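Local coordinates for protein Lv-ranaspumin (Lv-RSN-1) (Leptodactylus vastus, PDB 4K82) that acts as a surfactant in the frog's foam nest, probably by adsorbing at the air–water interface and lowering surface tension, at residues Val31-Ile36 against Glu59-Arg64; Lys52-Leu57 against Lys128-Asp133; Ala39-Lys44 against Ile92-Tyr97; Lys136-Leu141 against Leu204-Asn209. One frame throughout, in Å; residues are numbered along the deposited sequence.

Contact 1 (Val31-Ile36 against Glu59-Arg64); sequences VELAVI and ERTLER
E32 carries most of the polar part of this contact, and its chain can be traced outward from the backbone of V31-I36. CB lies against T61 CG2 at 3.8 Å, so the root of the acid is in apolar contact. CG stands anti to the carbonyl carbon, and the extended chain beyond it delivers the carboxylate beside R64. There R64 NH2, in the one of its two conformers described here, donates to E32 OE2 over 2.8 Å at 157°; OE2 accepts on its syn lone pair and lies close to the guanidinium plane. The same NH2 makes a weaker bond to E32 OE1, 3.2 Å long. The carboxylate and guanidinium planes are turned 82° apart, and both bonds come from the one nitrogen. A water links E32 OE1 to T61 O, and another joins E32 OE2 to R64 NH1. T61 OG1, bonded back to L57 O, meets the tip of I36 at CD1 (3.7 Å). Deeper down, L33 CD2 approaches L62 CD2 at 4.5 Å. With segment axes 169° apart and 10.5 Å at their closest, helices 29-42 and 48-64, consecutive in the chain, form an antiparallel helical hairpin, its apolar seam bordered by a salt bridge.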
loop_
_atom_site.group_PDB
_atom_site.type_symbol
_atom_site.label_atom_id
_atom_site.label_comp_id
_atom_site.label_asym_id
_atom_site.label_seq_id
_atom_site.Cartn_x
_atom_site.Cartn_y
_atom_site.Cartn_z
ATOM N N VAL A 31 4.907 -4.655 4.112
ATOM C CA VAL A 31 4.229 -3.910 3.054
ATOM C C VAL A 31 3.062 -3.094 3.604
ATOM O O VAL A 31 2.920 -1.908 3.289
ATOM C CB VAL A 31 3.741 -4.863 1.940
ATOM C CG1 VAL A 31 2.748 -4.162 1.016
ATOM C CG2 VAL A 31 4.936 -5.414 1.157
ATOM N N GLU A 32 2.259 -3.704 4.480
ATOM C CA GLU A 32 1.094 -3.022 5.023
ATOM C C GLU A 32 1.493 -1.846 5.914
ATOM O O GLU A 32 0.838 -0.799 5.902
ATOM C CB GLU A 32 0.217 -4.003 5.802
ATOM C CG GLU A 32 -0.425 -5.063 4.912
ATOM C CD GLU A 32 -1.266 -6.052 5.694
ATOM O OE1 GLU A 32 -0.745 -6.632 6.670
ATOM O OE2 GLU A 32 -2.446 -6.242 5.330
ATOM N N LEU A 33 2.559 -2.027 6.696
ATOM C CA LEU A 33 3.040 -0.959 7.558
ATOM C C LEU A 33 3.582 0.186 6.726
ATOM O O LEU A 33 3.392 1.349 7.085
ATOM C CB LEU A 33 4.123 -1.449 8.530
ATOM C CG LEU A 33 3.614 -2.425 9.586
ATOM C CD1 LEU A 33 4.772 -2.853 10.484
ATOM C CD2 LEU A 33 2.483 -1.802 10.403
ATOM N N ALA A 34 4.269 -0.138 5.630
ATOM C CA ALA A 34 4.831 0.896 4.765
ATOM C C ALA A 34 3.703 1.748 4.187
ATOM O O ALA A 34 3.804 2.968 4.129
ATOM C CB ALA A 34 5.669 0.273 3.648
ATOM N N VAL A 35 2.621 1.104 3.768
ATOM C CA VAL A 35 1.465 1.826 3.256
ATOM C C VAL A 35 0.896 2.784 4.296
ATOM O O VAL A 35 0.670 3.955 4.008
ATOM C CB VAL A 35 0.368 0.859 2.794
ATOM C CG1 VAL A 35 -0.903 1.619 2.460
ATOM C CG2 VAL A 35 0.860 0.030 1.602
ATOM N N ILE A 36 0.689 2.288 5.510
ATOM C CA ILE A 36 0.154 3.112 6.587
ATOM C C ILE A 36 1.066 4.281 6.936
ATOM O O ILE A 36 0.624 5.429 6.997
ATOM C CB ILE A 36 -0.089 2.255 7.820
ATOM C CG1 ILE A 36 -1.187 1.246 7.506
ATOM C CG2 ILE A 36 -0.490 3.126 9.017
ATOM C CD1 ILE A 36 -1.291 0.133 8.542
ATOM N N GLU A 59 -3.817 -0.504 14.047
ATOM C CA GLU A 59 -4.210 -1.407 15.122
ATOM C C GLU A 59 -4.626 -2.757 14.557
ATOM O O GLU A 59 -4.155 -3.803 15.019
ATOM C CB GLU A 59 -5.323 -0.770 15.964
ATOM C CG GLU A 59 -4.837 0.411 16.779
ATOM C CD GLU A 59 -5.932 1.119 17.551
ATOM O OE1 GLU A 59 -7.095 1.112 17.089
ATOM O OE2 GLU A 59 -5.626 1.682 18.624
ATOM N N ARG A 60 -5.487 -2.735 13.543
ATOM C CA ARG A 60 -5.981 -3.980 12.953
ATOM C C ARG A 60 -4.866 -4.769 12.296
ATOM O O ARG A 60 -4.795 -5.987 12.418
ATOM C CB ARG A 60 -7.082 -3.703 11.928
ATOM C CG ARG A 60 -8.393 -3.221 12.529
ATOM C CD ARG A 60 -9.479 -3.150 11.466
ATOM N NE ARG A 60 -9.169 -2.147 10.454
ATOM C CZ ARG A 60 -9.720 -0.938 10.407
ATOM N NH1 ARG A 60 -9.371 -0.091 9.451
ATOM N NH2 ARG A 60 -10.629 -0.581 11.306
ATOM N N THR A 61 -4.009 -4.074 11.554
ATOM C CA THR A 61 -2.904 -4.720 10.871
ATOM C C THR A 61 -1.981 -5.429 11.862
ATOM O O THR A 61 -1.570 -6.559 11.628
ATOM C CB THR A 61 -2.108 -3.681 10.063
ATOM O OG1 THR A 61 -2.955 -3.137 9.049
ATOM C CG2 THR A 61 -0.893 -4.302 9.420
ATOM N N LEU A 62 -1.673 -4.773 12.978
ATOM C CA LEU A 62 -0.817 -5.396 13.993
ATOM C C LEU A 62 -1.503 -6.584 14.665
ATOM O O LEU A 62 -0.866 -7.607 14.920
ATOM C CB LEU A 62 -0.358 -4.369 15.017
ATOM C CG LEU A 62 0.647 -3.413 14.379
ATOM C CD1 LEU A 62 0.780 -2.201 15.256
ATOM C CD2 LEU A 62 1.985 -4.111 14.181
ATOM N N GLU A 63 -2.794 -6.449 14.930
ATOM C CA GLU A 63 -3.544 -7.551 15.538
ATOM C C GLU A 63 -3.521 -8.797 14.660
ATOM O O GLU A 63 -3.339 -9.917 15.156
ATOM C CB GLU A 63 -4.978 -7.131 15.826
ATOM C CG GLU A 63 -5.093 -6.105 16.937
ATOM C CD GLU A 63 -6.460 -6.102 17.592
ATOM O OE1 GLU A 63 -7.186 -7.110 17.452
ATOM O OE2 GLU A 63 -6.805 -5.096 18.251
ATOM N N ARG A 64 -3.689 -8.600 13.357
ATOM C CA ARG A 64 -3.689 -9.709 12.408
ATOM C C ARG A 64 -2.350 -10.441 12.401
ATOM O O ARG A 64 -2.269 -11.612 12.016
ATOM C CB ARG A 64 -4.025 -9.204 10.999
ATOM C CG ARG A 64 -5.464 -8.741 10.845
ATOM C CD ARG A 64 -5.677 -8.011 9.526
ATOM N NE ARG A 64 -5.187 -8.792 8.393
ATOM C CZ ARG A 64 -4.284 -8.354 7.524
ATOM N NH1 ARG A 64 -3.891 -9.133 6.524
ATOM N NH2 ARG A 64 -3.780 -7.133 7.646
HETATM O O HOH W 1 -3.293 -3.080 6.304
HETATM O O HOH W 2 -0.961 -7.982 9.276
HETATM O O HOH W 3 -2.506 -8.722 3.663
#

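Contact 2 (Lys52-Leu57 against Lys128-Asp133); sequences KELKEL and KILQGD
L130 lies crosswise to both L54 and E53, and these two near-perpendicular crossings set the geometry of the contact. Its two methyls divide the work. CD2 presses on the branch of L54, 3.7 Å from L54 CD2, while CD1 meets the acid of E53, 3.8 Å from E53 OE1. L54 and L130 both hold CG anti to the carbonyl carbon, which lets each branch reach across although neither CB points straight at the other segment. L57 does the reverse: its CG is anti to the backbone N (chi1 -177°), and the fork is directed at backbone rather than side chains. L57 CD2 touches I129 O at 3.6 Å, and L57 CD1 lies 4.3 Å from G132 CA. E53 keeps an extended chain; its OE2 is bonded to Q49, and its OE1 accepts from a water at 2.7 Å that also makes a weak bond to L130 O. The polar link between the segments is therefore made through solvent. The surface met by L57 is a helix terminus: G132 has phi 76°, D133 N returns to K128 O and G132 N to I129 O, both at 3.0 Å. Leucines of helix 48-64 thus pack on the Schellman motif at the C-terminal end of the short helix that precedes helix 133-144.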
loop_
_atom_site.group_PDB
_atom_site.type_symbol
_atom_site.label_atom_id
_atom_site.label_comp_id
_atom_site.label_asym_id
_atom_site.label_seq_id
_atom_site.Cartn_x
_atom_site.Cartn_y
_atom_site.Cartn_z
ATOM N N LYS A 52 -7.932 9.179 12.220
ATOM C CA LYS A 52 -8.551 8.173 13.080
ATOM C C LYS A 52 -8.571 6.813 12.390
ATOM O O LYS A 52 -8.243 5.793 12.998
ATOM C CB LYS A 52 -9.968 8.582 13.472
ATOM C CG LYS A 52 -10.679 7.529 14.318
ATOM C CD LYS A 52 -11.995 8.033 14.882
ATOM C CE LYS A 52 -12.582 7.000 15.832
ATOM N NZ LYS A 52 -11.513 6.437 16.709
ATOM N N GLU A 53 -8.945 6.806 11.114
ATOM C CA GLU A 53 -9.025 5.557 10.365
ATOM C C GLU A 53 -7.660 4.945 10.102
ATOM O O GLU A 53 -7.523 3.725 10.052
ATOM C CB GLU A 53 -9.797 5.755 9.061
ATOM C CG GLU A 53 -11.277 6.000 9.308
ATOM C CD GLU A 53 -12.104 5.911 8.047
ATOM O OE1 GLU A 53 -11.812 5.040 7.198
ATOM O OE2 GLU A 53 -13.046 6.714 7.904
ATOM N N LEU A 54 -6.653 5.789 9.903
ATOM C CA LEU A 54 -5.290 5.288 9.750
ATOM C C LEU A 54 -4.818 4.576 11.009
ATOM O O LEU A 54 -4.189 3.526 10.935
ATOM C CB LEU A 54 -4.307 6.400 9.362
ATOM C CG LEU A 54 -4.246 6.819 7.887
ATOM C CD1 LEU A 54 -3.462 8.112 7.729
ATOM C CD2 LEU A 54 -3.640 5.712 7.026
ATOM N N LYS A 55 -5.115 5.148 12.172
ATOM C CA LYS A 55 -4.724 4.497 13.413
ATOM C C LYS A 55 -5.472 3.175 13.586
ATOM O O LYS A 55 -4.885 2.173 13.990
ATOM C CB LYS A 55 -4.972 5.390 14.624
ATOM C CG LYS A 55 -4.427 4.748 15.887
ATOM C CD LYS A 55 -4.656 5.570 17.107
ATOM C CE LYS A 55 -3.945 4.917 18.286
ATOM N NZ LYS A 55 -4.044 5.777 19.485
ATOM N N GLU A 56 -6.764 3.170 13.268
ATOM C CA GLU A 56 -7.540 1.936 13.364
ATOM C C GLU A 56 -6.975 0.858 12.460
ATOM O O GLU A 56 -6.888 -0.296 12.854
ATOM C CB GLU A 56 -9.009 2.178 13.038
ATOM C CG GLU A 56 -9.726 3.010 14.093
ATOM C CD GLU A 56 -11.231 2.855 14.034
ATOM O OE1 GLU A 56 -11.696 1.777 13.601
ATOM O OE2 GLU A 56 -11.946 3.808 14.418
ATOM N N LEU A 57 -6.569 1.250 11.254
ATOM C CA LEU A 57 -5.935 0.322 10.332
ATOM C C LEU A 57 -4.608 -0.227 10.864
ATOM O O LEU A 57 -4.321 -1.415 10.738
ATOM C CB LEU A 57 -5.742 0.979 8.967
ATOM C CG LEU A 57 -5.144 0.112 7.859
ATOM C CD1 LEU A 57 -6.073 -1.053 7.516
ATOM C CD2 LEU A 57 -4.845 0.955 6.625
ATOM N N LYS A 128 -9.668 4.256 -0.217
ATOM C CA LYS A 128 -9.463 2.828 -0.455
ATOM C C LYS A 128 -8.217 2.268 0.250
ATOM O O LYS A 128 -8.199 1.104 0.659
ATOM C CB LYS A 128 -9.405 2.550 -1.962
ATOM C CG LYS A 128 -10.760 2.627 -2.677
ATOM C CD LYS A 128 -11.568 1.347 -2.495
ATOM C CE LYS A 128 -12.996 1.486 -3.014
ATOM N NZ LYS A 128 -13.070 1.680 -4.490
ATOM N N ILE A 129 -7.179 3.094 0.378
ATOM C CA ILE A 129 -6.003 2.763 1.178
ATOM C C ILE A 129 -6.461 2.526 2.621
ATOM O O ILE A 129 -6.002 1.591 3.297
ATOM C CB ILE A 129 -4.970 3.916 1.140
ATOM C CG1 ILE A 129 -4.219 3.913 -0.190
ATOM C CG2 ILE A 129 -3.987 3.811 2.296
ATOM C CD1 ILE A 129 -3.325 5.126 -0.388
ATOM N N LEU A 130 -7.384 3.372 3.082
ATOM C CA LEU A 130 -7.961 3.235 4.420
ATOM C C LEU A 130 -8.719 1.929 4.620
ATOM O O LEU A 130 -8.808 1.422 5.739
ATOM C CB LEU A 130 -8.885 4.419 4.747
ATOM C CG LEU A 130 -8.258 5.820 4.718
ATOM C CD1 LEU A 130 -9.305 6.887 5.024
ATOM C CD2 LEU A 130 -7.068 5.937 5.667
ATOM N N GLN A 131 -9.277 1.388 3.543
ATOM C CA GLN A 131 -10.031 0.145 3.628
ATOM C C GLN A 131 -9.116 -1.063 3.562
ATOM O O GLN A 131 -9.580 -2.204 3.583
ATOM C CB GLN A 131 -11.063 0.074 2.508
ATOM C CG GLN A 131 -12.149 1.130 2.598
ATOM C CD GLN A 131 -12.895 1.300 1.287
ATOM O OE1 GLN A 131 -12.654 0.568 0.328
ATOM N NE2 GLN A 131 -13.803 2.269 1.239
ATOM N N GLY A 132 -7.813 -0.809 3.476
ATOM C CA GLY A 132 -6.826 -1.867 3.372
ATOM C C GLY A 132 -6.784 -2.487 1.987
ATOM O O GLY A 132 -6.208 -3.559 1.790
ATOM N N ASP A 133 -7.381 -1.807 1.015
ATOM C CA ASP A 133 -7.518 -2.359 -0.333
ATOM C C ASP A 133 -6.243 -2.324 -1.188
ATOM O O ASP A 133 -6.184 -2.977 -2.229
ATOM C CB ASP A 133 -8.655 -1.659 -1.088
ATOM C CG ASP A 133 -10.029 -2.135 -0.654
ATOM O OD1 ASP A 133 -10.110 -2.906 0.324
ATOM O OD2 ASP A 133 -11.027 -1.734 -1.288
HETATM O O HOH W 4 -11.397 2.435 7.620
#

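Contact 3 (Ala39-Lys44 against Ile92-Tyr97); sequences AYQNGK and IIQGLY
The ring of Y40 has I93 over one face, with I93 CG1 3.8 Å above the plane and offset toward the rim near Y40 CG. Measured to the ring centroid, I93 CG1 is 4.1 Å away and 23° off the normal, which meets the criteria for a CH-pi contact. The Y40 ring also meets that of F51, inclined to it. Two further flat groups, the amides of Q41 and Q94, are twisted 46° against each other. Q41 NE2 nevertheless donates to Q94 OE1 almost ideally: 2.9 Å long, 177° at the hydrogen, within the plane of the donor amide and on a lone pair of the acceptor. The shapes of the chains explain the meeting. Q41 is extended beyond CG and spans the gap, whereas Q94 bends at chi2 and turns its carbonyl back toward Q41. The ring of Y97 stands beside this bond, its CD2 3.9 Å from Q41 NE2, and meets F110 as well. I93 CG2 also approaches Q41 CG at 4.4 Å, so I93 touches both Y40 and Q41. The polar bond and the ring contact lie near the protein surface, where the last turn of helix 29-42, ending just before G43, packs against the flank of helix 89-102 in this mainly helical fold.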
loop_
_atom_site.group_PDB
_atom_site.type_symbol
_atom_site.label_atom_id
_atom_site.label_comp_id
_atom_site.label_asym_id
_atom_site.label_seq_id
_atom_site.Cartn_x
_atom_site.Cartn_y
_atom_site.Cartn_z
ATOM N N ALA A 39 1.231 6.755 3.993
ATOM C CA ALA A 39 -0.028 7.468 3.834
ATOM C C ALA A 39 -0.108 8.592 4.856
ATOM O O ALA A 39 -0.459 9.727 4.538
ATOM C CB ALA A 39 -1.209 6.518 3.999
ATOM N N TYR A 40 0.214 8.269 6.102
ATOM C CA TYR A 40 0.227 9.284 7.136
ATOM C C TYR A 40 1.191 10.424 6.802
ATOM O O TYR A 40 0.838 11.596 6.925
ATOM C CB TYR A 40 0.567 8.664 8.503
ATOM C CG TYR A 40 0.380 9.651 9.619
ATOM C CD1 TYR A 40 1.372 10.574 9.921
ATOM C CD2 TYR A 40 -0.799 9.687 10.344
ATOM C CE1 TYR A 40 1.194 11.509 10.928
ATOM C CE2 TYR A 40 -0.983 10.617 11.355
ATOM C CZ TYR A 40 0.020 11.527 11.630
ATOM O OH TYR A 40 -0.142 12.466 12.632
ATOM N N GLN A 41 2.398 10.077 6.359
ATOM C CA GLN A 41 3.452 11.063 6.142
ATOM C C GLN A 41 3.208 11.937 4.922
ATOM O O GLN A 41 3.674 13.082 4.882
ATOM C CB GLN A 41 4.812 10.381 5.991
ATOM C CG GLN A 41 5.409 9.810 7.269
ATOM C CD GLN A 41 6.662 9.009 6.998
ATOM O OE1 GLN A 41 6.833 8.441 5.908
ATOM N NE2 GLN A 41 7.530 8.925 7.986
ATOM N N ASN A 42 2.493 11.407 3.932
ATOM C CA ASN A 42 2.365 12.092 2.645
ATOM C C ASN A 42 0.984 12.618 2.289
ATOM O O ASN A 42 0.867 13.446 1.390
ATOM C CB ASN A 42 2.872 11.193 1.511
ATOM C CG ASN A 42 4.371 10.985 1.564
ATOM O OD1 ASN A 42 5.137 11.825 1.085
ATOM N ND2 ASN A 42 4.803 9.878 2.158
ATOM N N GLY A 43 -0.053 12.149 2.977
ATOM C CA GLY A 43 -1.411 12.604 2.721
ATOM C C GLY A 43 -1.559 14.110 2.825
ATOM O O GLY A 43 -0.991 14.730 3.718
ATOM N N LYS A 44 -2.313 14.704 1.903
ATOM C CA LYS A 44 -2.480 16.153 1.883
ATOM C C LYS A 44 -3.846 16.544 2.407
ATOM O O LYS A 44 -4.850 15.944 2.022
ATOM C CB LYS A 44 -2.298 16.705 0.467
ATOM C CG LYS A 44 -0.936 16.416 -0.145
ATOM C CD LYS A 44 0.187 16.719 0.835
ATOM C CE LYS A 44 1.557 16.520 0.197
ATOM N NZ LYS A 44 1.729 15.147 -0.363
ATOM N N ILE A 92 3.419 8.045 17.009
ATOM C CA ILE A 92 3.431 6.600 16.825
ATOM C C ILE A 92 4.026 6.250 15.466
ATOM O O ILE A 92 4.886 5.379 15.353
ATOM C CB ILE A 92 2.018 5.990 16.952
ATOM C CG1 ILE A 92 1.540 6.121 18.397
ATOM C CG2 ILE A 92 2.034 4.544 16.505
ATOM C CD1 ILE A 92 0.091 5.739 18.599
ATOM N N ILE A 93 3.581 6.960 14.440
ATOM C CA ILE A 93 4.054 6.688 13.088
ATOM C C ILE A 93 5.561 6.925 12.964
ATOM O O ILE A 93 6.281 6.095 12.399
ATOM C CB ILE A 93 3.269 7.513 12.053
ATOM C CG1 ILE A 93 1.803 7.068 11.998
ATOM C CG2 ILE A 93 3.941 7.437 10.658
ATOM C CD1 ILE A 93 1.560 5.723 11.306
ATOM N N GLN A 94 6.043 8.036 13.517
ATOM C CA GLN A 94 7.465 8.349 13.416
ATOM C C GLN A 94 8.288 7.365 14.241
ATOM O O GLN A 94 9.329 6.884 13.785
ATOM C CB GLN A 94 7.749 9.797 13.828
ATOM C CG GLN A 94 7.181 10.827 12.853
ATOM C CD GLN A 94 7.705 10.656 11.423
ATOM O OE1 GLN A 94 6.980 10.214 10.529
ATOM N NE2 GLN A 94 8.970 11.013 11.206
ATOM N N GLY A 95 7.802 7.048 15.440
ATOM C CA GLY A 95 8.432 6.045 16.282
ATOM C C GLY A 95 8.498 4.678 15.627
ATOM O O GLY A 95 9.529 3.992 15.658
ATOM N N LEU A 96 7.390 4.281 15.010
ATOM C CA LEU A 96 7.314 2.999 14.344
ATOM C C LEU A 96 8.295 2.954 13.177
ATOM O O LEU A 96 9.010 1.966 12.985
ATOM C CB LEU A 96 5.882 2.741 13.864
ATOM C CG LEU A 96 5.676 1.394 13.194
ATOM C CD1 LEU A 96 6.124 0.292 14.152
ATOM C CD2 LEU A 96 4.216 1.240 12.823
ATOM N N TYR A 97 8.338 4.035 12.402
ATOM C CA TYR A 97 9.245 4.100 11.267
ATOM C C TYR A 97 10.702 3.930 11.725
ATOM O O TYR A 97 11.433 3.108 11.180
ATOM C CB TYR A 97 9.038 5.418 10.515
ATOM C CG TYR A 97 9.905 5.582 9.288
ATOM C CD1 TYR A 97 10.022 4.564 8.352
ATOM C CD2 TYR A 97 10.606 6.755 9.073
ATOM C CE1 TYR A 97 10.814 4.720 7.231
ATOM C CE2 TYR A 97 11.398 6.921 7.957
ATOM C CZ TYR A 97 11.495 5.905 7.042
ATOM O OH TYR A 97 12.290 6.084 5.932
#

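Contact 4 (Lys136-Leu141 against Leu204-Asn209); sequences KFLKDL and LVLCPN
Helices 133-144 and 196-212 form a steeply crossed pair within the helical core: their local axes pass at -79°, with a closest approach of 10.0 Å. The apolar contacts converge on L206, whose CG is anti to the carbonyl carbon and whose fork divides between three partners. L206 CD1 meets F137 CE2 at 3.8 Å, approaching the ring obliquely, and L141 CD1 at 3.9 Å. L206 CD2 lies 4.0 Å from L138 CD2, the two leucines crossing near a right angle. Within its own segment L141 CD1 rests 3.7 Å above one face of the F137 ring, toward the rim, so ring and methyl present a joint surface to L206. V116 of helix 107-121 touches L206 and N209 from outside the pair. A covalent constraint lies close by: C207, next to L206 in sequence, forms a disulfide with C146, just beyond the end of helix 133-144. The backbone around it is irregular, with a wider pi-type turn at 204-206 and a kink at P208, whose N makes no bond to the preceding turn. The polar component is a single buried amide. N209 ND2 has no hydrogen-bond partner in the model; it faces the branch of L138, 4.0 Å from CD1 and 4.1 Å from CD2.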
loop_
_atom_site.group_PDB
_atom_site.type_symbol
_atom_site.label_atom_id
_atom_site.label_comp_id
_atom_site.label_asym_id
_atom_site.label_seq_id
_atom_site.Cartn_x
_atom_site.Cartn_y
_atom_site.Cartn_z
ATOM N N LYS A 136 -4.375 -5.668 -1.534
ATOM C CA LYS A 136 -5.256 -6.507 -2.362
ATOM C C LYS A 136 -5.052 -6.235 -3.852
ATOM O O LYS A 136 -5.062 -7.147 -4.689
ATOM C CB LYS A 136 -6.719 -6.201 -2.039
ATOM C CG LYS A 136 -7.385 -7.116 -1.032
ATOM C CD LYS A 136 -8.904 -6.911 -1.030
ATOM C CE LYS A 136 -9.546 -7.273 -2.374
ATOM N NZ LYS A 136 -9.617 -6.134 -3.342
ATOM N N PHE A 137 -4.904 -4.957 -4.175
ATOM C CA PHE A 137 -4.686 -4.507 -5.543
ATOM C C PHE A 137 -3.352 -5.034 -6.069
ATOM O O PHE A 137 -3.255 -5.519 -7.212
ATOM C CB PHE A 137 -4.738 -2.974 -5.544
ATOM C CG PHE A 137 -4.432 -2.331 -6.874
ATOM C CD1 PHE A 137 -5.188 -2.605 -8.000
ATOM C CD2 PHE A 137 -3.421 -1.392 -6.970
ATOM C CE1 PHE A 137 -4.913 -1.988 -9.210
ATOM C CE2 PHE A 137 -3.146 -0.760 -8.172
ATOM C CZ PHE A 137 -3.889 -1.062 -9.296
ATOM N N LEU A 138 -2.325 -4.962 -5.232
ATOM C CA LEU A 138 -1.012 -5.441 -5.632
ATOM C C LEU A 138 -1.037 -6.950 -5.846
ATOM O O LEU A 138 -0.431 -7.449 -6.792
ATOM C CB LEU A 138 0.056 -5.054 -4.610
ATOM C CG LEU A 138 0.208 -3.562 -4.339
ATOM C CD1 LEU A 138 1.233 -3.367 -3.236
ATOM C CD2 LEU A 138 0.636 -2.841 -5.610
ATOM N N LYS A 139 -1.744 -7.666 -4.971
ATOM C CA LYS A 139 -1.905 -9.114 -5.120
ATOM C C LYS A 139 -2.550 -9.473 -6.460
ATOM O O LYS A 139 -2.073 -10.366 -7.171
ATOM C CB LYS A 139 -2.748 -9.684 -3.970
ATOM C CG LYS A 139 -2.095 -9.653 -2.608
ATOM C CD LYS A 139 -3.118 -10.079 -1.556
ATOM C CE LYS A 139 -2.544 -10.053 -0.152
ATOM N NZ LYS A 139 -1.724 -11.258 0.126
ATOM N N ASP A 140 -3.632 -8.788 -6.808
ATOM C CA ASP A 140 -4.312 -9.042 -8.076
ATOM C C ASP A 140 -3.406 -8.756 -9.273
ATOM O O ASP A 140 -3.379 -9.510 -10.248
ATOM C CB ASP A 140 -5.568 -8.185 -8.192
ATOM C CG ASP A 140 -6.698 -8.695 -7.329
ATOM O OD1 ASP A 140 -6.833 -9.930 -7.220
ATOM O OD2 ASP A 140 -7.438 -7.863 -6.757
ATOM N N LEU A 141 -2.655 -7.667 -9.201
ATOM C CA LEU A 141 -1.717 -7.353 -10.284
ATOM C C LEU A 141 -0.632 -8.408 -10.395
ATOM O O LEU A 141 -0.276 -8.824 -11.498
ATOM C CB LEU A 141 -1.070 -5.980 -10.064
ATOM C CG LEU A 141 -1.984 -4.765 -10.203
ATOM C CD1 LEU A 141 -1.180 -3.483 -9.931
ATOM C CD2 LEU A 141 -2.655 -4.707 -11.572
ATOM N N LEU A 204 5.894 1.141 -15.367
ATOM C CA LEU A 204 7.089 1.720 -14.758
ATOM C C LEU A 204 7.146 1.554 -13.243
ATOM O O LEU A 204 8.229 1.550 -12.653
ATOM C CB LEU A 204 7.191 3.213 -15.087
ATOM C CG LEU A 204 7.547 3.615 -16.516
ATOM C CD1 LEU A 204 7.450 5.125 -16.663
ATOM C CD2 LEU A 204 8.942 3.126 -16.862
ATOM N N VAL A 205 5.981 1.416 -12.618
ATOM C CA VAL A 205 5.878 1.516 -11.167
ATOM C C VAL A 205 5.278 0.261 -10.527
ATOM O O VAL A 205 5.926 -0.427 -9.729
ATOM C CB VAL A 205 5.043 2.755 -10.774
ATOM C CG1 VAL A 205 4.946 2.874 -9.285
ATOM C CG2 VAL A 205 5.665 4.044 -11.370
ATOM N N LEU A 206 4.043 -0.051 -10.891
ATOM C CA LEU A 206 3.324 -1.136 -10.207
ATOM C C LEU A 206 3.873 -2.536 -10.505
ATOM O O LEU A 206 4.085 -3.346 -9.589
ATOM C CB LEU A 206 1.827 -1.061 -10.508
ATOM C CG LEU A 206 1.105 0.154 -9.919
ATOM C CD1 LEU A 206 -0.302 0.263 -10.491
ATOM C CD2 LEU A 206 1.073 0.068 -8.386
ATOM N N CYS A 207 4.087 -2.848 -11.775
ATOM C CA CYS A 207 4.598 -4.178 -12.099
ATOM C C CYS A 207 5.997 -4.443 -11.512
ATOM O O CYS A 207 6.254 -5.522 -10.992
ATOM C CB CYS A 207 4.524 -4.462 -13.605
ATOM S SG CYS A 207 2.823 -4.822 -14.191
ATOM N N PRO A 208 6.899 -3.451 -11.557
ATOM C CA PRO A 208 8.180 -3.704 -10.889
ATOM C C PRO A 208 8.031 -3.897 -9.377
ATOM O O PRO A 208 8.756 -4.698 -8.791
ATOM C CB PRO A 208 8.982 -2.438 -11.198
ATOM C CG PRO A 208 8.428 -1.973 -12.495
ATOM C CD PRO A 208 6.956 -2.232 -12.392
ATOM N N ASN A 209 7.089 -3.192 -8.761
ATOM C CA ASN A 209 6.858 -3.342 -7.320
ATOM C C ASN A 209 6.345 -4.723 -6.974
ATOM O O ASN A 209 6.836 -5.360 -6.037
ATOM C CB ASN A 209 5.879 -2.274 -6.825
ATOM C CG ASN A 209 5.673 -2.301 -5.316
ATOM O OD1 ASN A 209 6.536 -2.752 -4.551
ATOM N ND2 ASN A 209 4.527 -1.776 -4.876
#

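In the fold
Contacts 1, 2 and 3 form one connected cluster, with centres 9 to 13 Å apart and their segments alternating along the chain. Helix 29-42 serves contacts 1 and 3, and helix 48-64 serves contacts 1 and 2. Direct packing joins them: I36 touches both L57 and I93, while L54 meets A39 and Y40. Contact 4 follows in sequence and lies across the chain's centre, about 18 to 22 Å from the other three, centre to centre. Its first segment begins soon after contact 2 ends, so a short connection carries the chain from the cluster into helix 133-144. That helix also packs on V31, E32 and V35 of helix 29-42, tying both sides of this mainly helical surfactant protein together.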